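Local coordinates for protein berberine bridge enzyme-like 28 (Arabidopsis thaliana, PDB 5D79) that works as an FAD-dependent oxidoreductase of the berberine bridge enzyme-like family, a secreted plant flavoprotein involved in adaptation to salt stress, at residues Ile381-Arg386 and Tyr455-Pro460; Ala390-Leu395 and Thr444-Lys449. One frame throughout, in Å; residues are numbered along the deposited sequence.

Interaction 1. Residues Ile381-Arg386 and Tyr455-Pro460; sequences IQEIWR and YEFMTP
Glu383 lays the methylene part of its side chain on one face of the Phe457 ring. Its CG stands 3.6 Å from the ring centroid, 16° off the normal, a CH-pi contact displaced toward the rim, where Glu383 CG comes to 3.5 Å from Phe457 CZ. Glu383 CB follows at 3.7 Å from the same CZ. The carboxylate turns away from the ring, its plane 56° from the ring plane. Beside this CH-pi contact, Ile384 reaches in with its CG2 branch, which meets Phe457 CD2 obliquely at 4.0 Å and Met458 SD at 3.8 Å. The methionine gets there by bending at chi2 (-70°), which brings its sulfur nearer the isoleucine than its CB direction would suggest.

These side chains bridge helices 378-388 and 441-458, two helices of the domain built on the seven-stranded antiparallel sheet. Toward the sheet, Trp385 touches strand 298-306, while Tyr455 and Met458 touch Tyr429 of strand 425-434.

What fixes the glutamate lies one turn on. With CG anti to the backbone N (chi1 170°) and a bend at chi2, its carboxylate faces Arg386, which grips it side-on: NE to OE1 of Glu383 at 2.8 Å and NH2 to OE2 of Glu383 at 2.8 Å. Arg387 NE makes a second salt bridge to Glu383 OE2.

Interaction 2. Residues Ala390-Leu395 and Thr444-Lys449; sequences APEARL and TDKYLK
Glu392 presses its backbone carbonyl against the edge of the Tyr447 ring, where Glu392 O lies in the ring plane, 3.3 Å from Tyr447 CD1. The contact buries this oxygen, and it has no hydrogen-bond partner in the model, so a weakly positive ring edge is what it meets. Just beyond, the glutamate side chain runs over the helix backbone: its CG is 3.5 Å from Lys446 O, because chi1 of 74° sets CG between the backbone N and the carbonyl carbon.

Residues 391-392 form a short 3-10 turn, tied by Ala393 N to Ala390 O, in the link between helix 378-388 and strand 396-402; that link docks here on helix 441-458. Tyr447 is held firmly, its ring stacked on Trp433 of strand 425-434 and its OH bonded to Glu437.

The outer side is looser. Glu392 CB touches Lys446 CG at 3.8 Å, and that same CG sits above the centre of the Tyr447 ring; from there the extended chain runs on alongside the tyrosine ring, leading NZ away from the Glu392 carboxylate. Lys446 NZ ends 7.0 Å from OE1 of Glu392, so the opposite charges sit near each other without pairing.

Overall arrangement
Followed from the N terminus, the chain reaches helix 378-388, which supplies 381-386, only after many other helices and strands, and then the link that supplies 390-395. Strands 396-402 and 425-434 follow, neighbours in the seven-stranded sheet, before helix 441-458. The early part of that helix returns to the link and closes the shorter loop, interaction 2; its far end returns to helix 378-388 and closes the longer one, interaction 1. The loops therefore nest without crossing, and the two contacts are about 15 Å apart, centre to centre. Together they fasten one long helix at two points along its length to a helix and the link after it, away from the flavin site.

Interaction 1. Residues Ile381-Arg386 and Tyr455-Pro460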
# COMPACT_ATOMS: atom_id res chain seq x y z
N ILE A 381 8.82 -24.24 -3.23
CA ILE A 381 7.48 -24.05 -3.77
C ILE A 381 6.49 -25.08 -3.20
O ILE A 381 5.35 -24.75 -2.86
CB ILE A 381 7.49 -24.12 -5.32
CG1 ILE A 381 8.36 -23.00 -5.87
CG2 ILE A 381 6.08 -23.98 -5.88
CD1 ILE A 381 8.84 -23.25 -7.27
N GLN A 382 6.93 -26.33 -3.08
CA GLN A 382 6.07 -27.38 -2.56
C GLN A 382 5.72 -27.14 -1.10
O GLN A 382 4.60 -27.38 -0.68
CB GLN A 382 6.72 -28.75 -2.74
CG GLN A 382 7.04 -29.06 -4.19
CD GLN A 382 7.70 -30.41 -4.36
OE1 GLN A 382 7.18 -31.27 -5.07
NE2 GLN A 382 8.83 -30.61 -3.69
N GLU A 383 6.69 -26.65 -0.34
CA GLU A 383 6.48 -26.45 1.09
C GLU A 383 5.50 -25.33 1.38
O GLU A 383 4.66 -25.45 2.27
CB GLU A 383 7.80 -26.18 1.80
CG GLU A 383 7.66 -25.72 3.26
CD GLU A 383 7.07 -26.77 4.18
OE1 GLU A 383 6.92 -27.94 3.79
OE2 GLU A 383 6.75 -26.41 5.33
N ILE A 384 5.61 -24.23 0.64
CA ILE A 384 4.72 -23.11 0.92
C ILE A 384 3.32 -23.45 0.42
O ILE A 384 2.33 -22.98 0.98
CB ILE A 384 5.25 -21.78 0.30
CG1 ILE A 384 5.33 -21.84 -1.22
CG2 ILE A 384 6.63 -21.43 0.89
CD1 ILE A 384 5.72 -20.50 -1.82
N TRP A 385 3.23 -24.31 -0.59
CA TRP A 385 1.96 -24.91 -1.00
C TRP A 385 1.38 -25.75 0.15
O TRP A 385 0.20 -25.65 0.49
CB TRP A 385 2.13 -25.78 -2.26
CG TRP A 385 0.86 -26.42 -2.74
CD1 TRP A 385 0.14 -27.40 -2.12
CD2 TRP A 385 0.19 -26.14 -3.97
NE1 TRP A 385 -0.96 -27.74 -2.88
CE2 TRP A 385 -0.95 -26.98 -4.02
CE3 TRP A 385 0.43 -25.27 -5.03
CZ2 TRP A 385 -1.83 -26.97 -5.09
CZ3 TRP A 385 -0.45 -25.26 -6.09
CH2 TRP A 385 -1.56 -26.10 -6.11
N ARG A 386 2.24 -26.58 0.74
CA ARG A 386 1.84 -27.43 1.84
C ARG A 386 1.28 -26.62 3.02
O ARG A 386 0.30 -27.01 3.63
CB ARG A 386 3.02 -28.29 2.31
CG ARG A 386 2.66 -29.24 3.42
CD ARG A 386 3.89 -29.83 4.06
NE ARG A 386 4.56 -28.89 4.95
CZ ARG A 386 4.11 -28.56 6.16
NH1 ARG A 386 2.99 -29.10 6.62
NH2 ARG A 386 4.78 -27.70 6.90
N TYR A 455 7.20 -17.20 6.71
CA TYR A 455 8.21 -16.16 6.50
C TYR A 455 9.58 -16.64 6.97
O TYR A 455 10.58 -16.50 6.25
CB TYR A 455 7.80 -14.90 7.25
CG TYR A 455 8.75 -13.72 7.19
CD1 TYR A 455 9.77 -13.56 8.13
CD2 TYR A 455 8.59 -12.72 6.23
CE1 TYR A 455 10.62 -12.46 8.10
CE2 TYR A 455 9.44 -11.61 6.20
CZ TYR A 455 10.44 -11.49 7.14
OH TYR A 455 11.27 -10.40 7.10
N GLU A 456 9.61 -17.20 8.17
CA GLU A 456 10.85 -17.78 8.68
C GLU A 456 11.35 -18.87 7.72
O GLU A 456 12.55 -18.95 7.44
CB GLU A 456 10.65 -18.36 10.09
CG GLU A 456 10.41 -17.31 11.17
CD GLU A 456 11.47 -16.23 11.21
OE1 GLU A 456 12.66 -16.58 11.33
OE2 GLU A 456 11.12 -15.03 11.11
N PHE A 457 10.44 -19.69 7.21
CA PHE A 457 10.84 -20.74 6.31
C PHE A 457 11.52 -20.17 5.07
O PHE A 457 12.48 -20.75 4.56
CB PHE A 457 9.66 -21.62 5.88
CG PHE A 457 10.01 -22.52 4.73
CD1 PHE A 457 10.84 -23.62 4.93
CD2 PHE A 457 9.58 -22.24 3.45
CE1 PHE A 457 11.20 -24.45 3.88
CE2 PHE A 457 9.95 -23.06 2.39
CZ PHE A 457 10.76 -24.17 2.61
N MET A 458 11.02 -19.03 4.60
CA MET A 458 11.48 -18.47 3.32
C MET A 458 12.83 -17.75 3.41
O MET A 458 13.37 -17.36 2.38
CB MET A 458 10.42 -17.50 2.77
CG MET A 458 9.19 -18.18 2.22
SD MET A 458 9.54 -19.06 0.69
CE MET A 458 9.96 -17.70 -0.39
N THR A 459 13.36 -17.59 4.62
CA THR A 459 14.60 -16.85 4.85
C THR A 459 15.75 -17.17 3.87
O THR A 459 16.26 -16.26 3.21
CB THR A 459 15.11 -17.07 6.30
OG1 THR A 459 14.09 -16.69 7.23
CG2 THR A 459 16.37 -16.25 6.55
N PRO A 460 16.14 -18.45 3.72
CA PRO A 460 17.29 -18.70 2.85
C PRO A 460 17.07 -18.40 1.37
O PRO A 460 18.03 -18.48 0.62
CB PRO A 460 17.53 -20.19 3.03
CG PRO A 460 16.20 -20.74 3.31
CD PRO A 460 15.56 -19.73 4.19

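Interaction 2. Residues Ala390-Leu395 and Thr444-Lys449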
# COMPACT_ATOMS: atom_id res chain seq x y z
N ALA A 390 -3.04 -25.80 5.70
CA ALA A 390 -3.30 -25.63 7.13
C ALA A 390 -4.70 -25.08 7.38
O ALA A 390 -5.18 -24.26 6.60
CB ALA A 390 -2.26 -24.72 7.77
N PRO A 391 -5.36 -25.53 8.46
CA PRO A 391 -6.74 -25.11 8.73
C PRO A 391 -6.83 -23.61 8.87
O PRO A 391 -7.76 -23.00 8.34
CB PRO A 391 -7.08 -25.82 10.05
CG PRO A 391 -6.08 -26.91 10.19
CD PRO A 391 -4.84 -26.41 9.53
N GLU A 392 -5.86 -23.02 9.57
CA GLU A 392 -5.87 -21.59 9.84
C GLU A 392 -5.43 -20.77 8.61
O GLU A 392 -5.47 -19.54 8.61
CB GLU A 392 -4.99 -21.27 11.08
CG GLU A 392 -3.46 -21.33 10.91
CD GLU A 392 -2.87 -22.73 11.05
OE1 GLU A 392 -3.63 -23.72 11.04
OE2 GLU A 392 -1.62 -22.85 11.15
N ALA A 393 -5.05 -21.46 7.53
CA ALA A 393 -4.73 -20.77 6.28
C ALA A 393 -5.89 -20.79 5.27
O ALA A 393 -5.66 -20.61 4.07
CB ALA A 393 -3.49 -21.39 5.65
N ARG A 394 -7.11 -21.01 5.75
CA ARG A 394 -8.28 -21.08 4.87
C ARG A 394 -8.54 -19.75 4.16
O ARG A 394 -8.98 -19.74 3.01
CB ARG A 394 -9.55 -21.49 5.64
CG ARG A 394 -10.71 -21.82 4.71
CD ARG A 394 -11.94 -22.30 5.44
NE ARG A 394 -12.50 -21.27 6.32
CZ ARG A 394 -13.40 -20.35 5.94
NH1 ARG A 394 -13.83 -20.33 4.69
NH2 ARG A 394 -13.85 -19.46 6.81
N LEU A 395 -8.28 -18.64 4.84
CA LEU A 395 -8.45 -17.34 4.21
C LEU A 395 -7.11 -16.63 4.01
O LEU A 395 -7.04 -15.41 3.95
CB LEU A 395 -9.39 -16.46 5.02
CG LEU A 395 -10.82 -16.99 5.18
CD1 LEU A 395 -11.73 -15.88 5.69
CD2 LEU A 395 -11.35 -17.55 3.87
N THR A 444 -6.88 -15.84 17.77
CA THR A 444 -6.38 -15.30 16.52
C THR A 444 -4.86 -15.39 16.43
O THR A 444 -4.27 -15.02 15.42
CB THR A 444 -6.81 -13.84 16.32
OG1 THR A 444 -6.18 -13.02 17.31
CG2 THR A 444 -8.31 -13.72 16.46
N ASP A 445 -4.24 -15.87 17.50
CA ASP A 445 -2.80 -16.08 17.55
C ASP A 445 -2.32 -17.03 16.46
O ASP A 445 -1.23 -16.86 15.90
CB ASP A 445 -2.38 -16.64 18.91
CG ASP A 445 -1.99 -15.56 19.90
OD1 ASP A 445 -2.12 -14.36 19.58
OD2 ASP A 445 -1.55 -15.93 21.02
N LYS A 446 -3.12 -18.05 16.17
CA LYS A 446 -2.73 -19.09 15.23
C LYS A 446 -2.47 -18.54 13.82
O LYS A 446 -1.70 -19.12 13.04
CB LYS A 446 -3.80 -20.19 15.19
CG LYS A 446 -5.13 -19.77 14.58
CD LYS A 446 -6.23 -20.80 14.86
CE LYS A 446 -7.60 -20.33 14.38
NZ LYS A 446 -8.74 -21.08 15.02
N TYR A 447 -3.10 -17.41 13.51
CA TYR A 447 -2.93 -16.75 12.22
C TYR A 447 -1.60 -16.00 12.15
O TYR A 447 -0.87 -16.06 11.15
CB TYR A 447 -4.08 -15.77 11.97
CG TYR A 447 -5.47 -16.38 11.95
CD1 TYR A 447 -5.86 -17.26 10.95
CD2 TYR A 447 -6.42 -16.04 12.92
CE1 TYR A 447 -7.14 -17.81 10.92
CE2 TYR A 447 -7.70 -16.58 12.90
CZ TYR A 447 -8.05 -17.46 11.89
OH TYR A 447 -9.31 -18.01 11.85
N LEU A 448 -1.29 -15.27 13.21
CA LEU A 448 0.01 -14.62 13.35
C LEU A 448 1.13 -15.65 13.23
O LEU A 448 2.05 -15.49 12.42
CB LEU A 448 0.11 -13.89 14.70
CG LEU A 448 -0.28 -12.41 14.74
CD1 LEU A 448 -1.47 -12.12 13.86
CD2 LEU A 448 -0.58 -12.00 16.16
N LYS A 449 1.02 -16.71 14.03
CA LYS A 449 2.00 -17.79 14.03
C LYS A 449 2.16 -18.38 12.65
O LYS A 449 3.29 -18.67 12.24
CB LYS A 449 1.61 -18.89 15.02
CG LYS A 449 1.78 -18.48 16.48
CD LYS A 449 1.43 -19.61 17.45
CE LYS A 449 1.44 -19.11 18.88
NZ LYS A 449 0.59 -17.89 19.04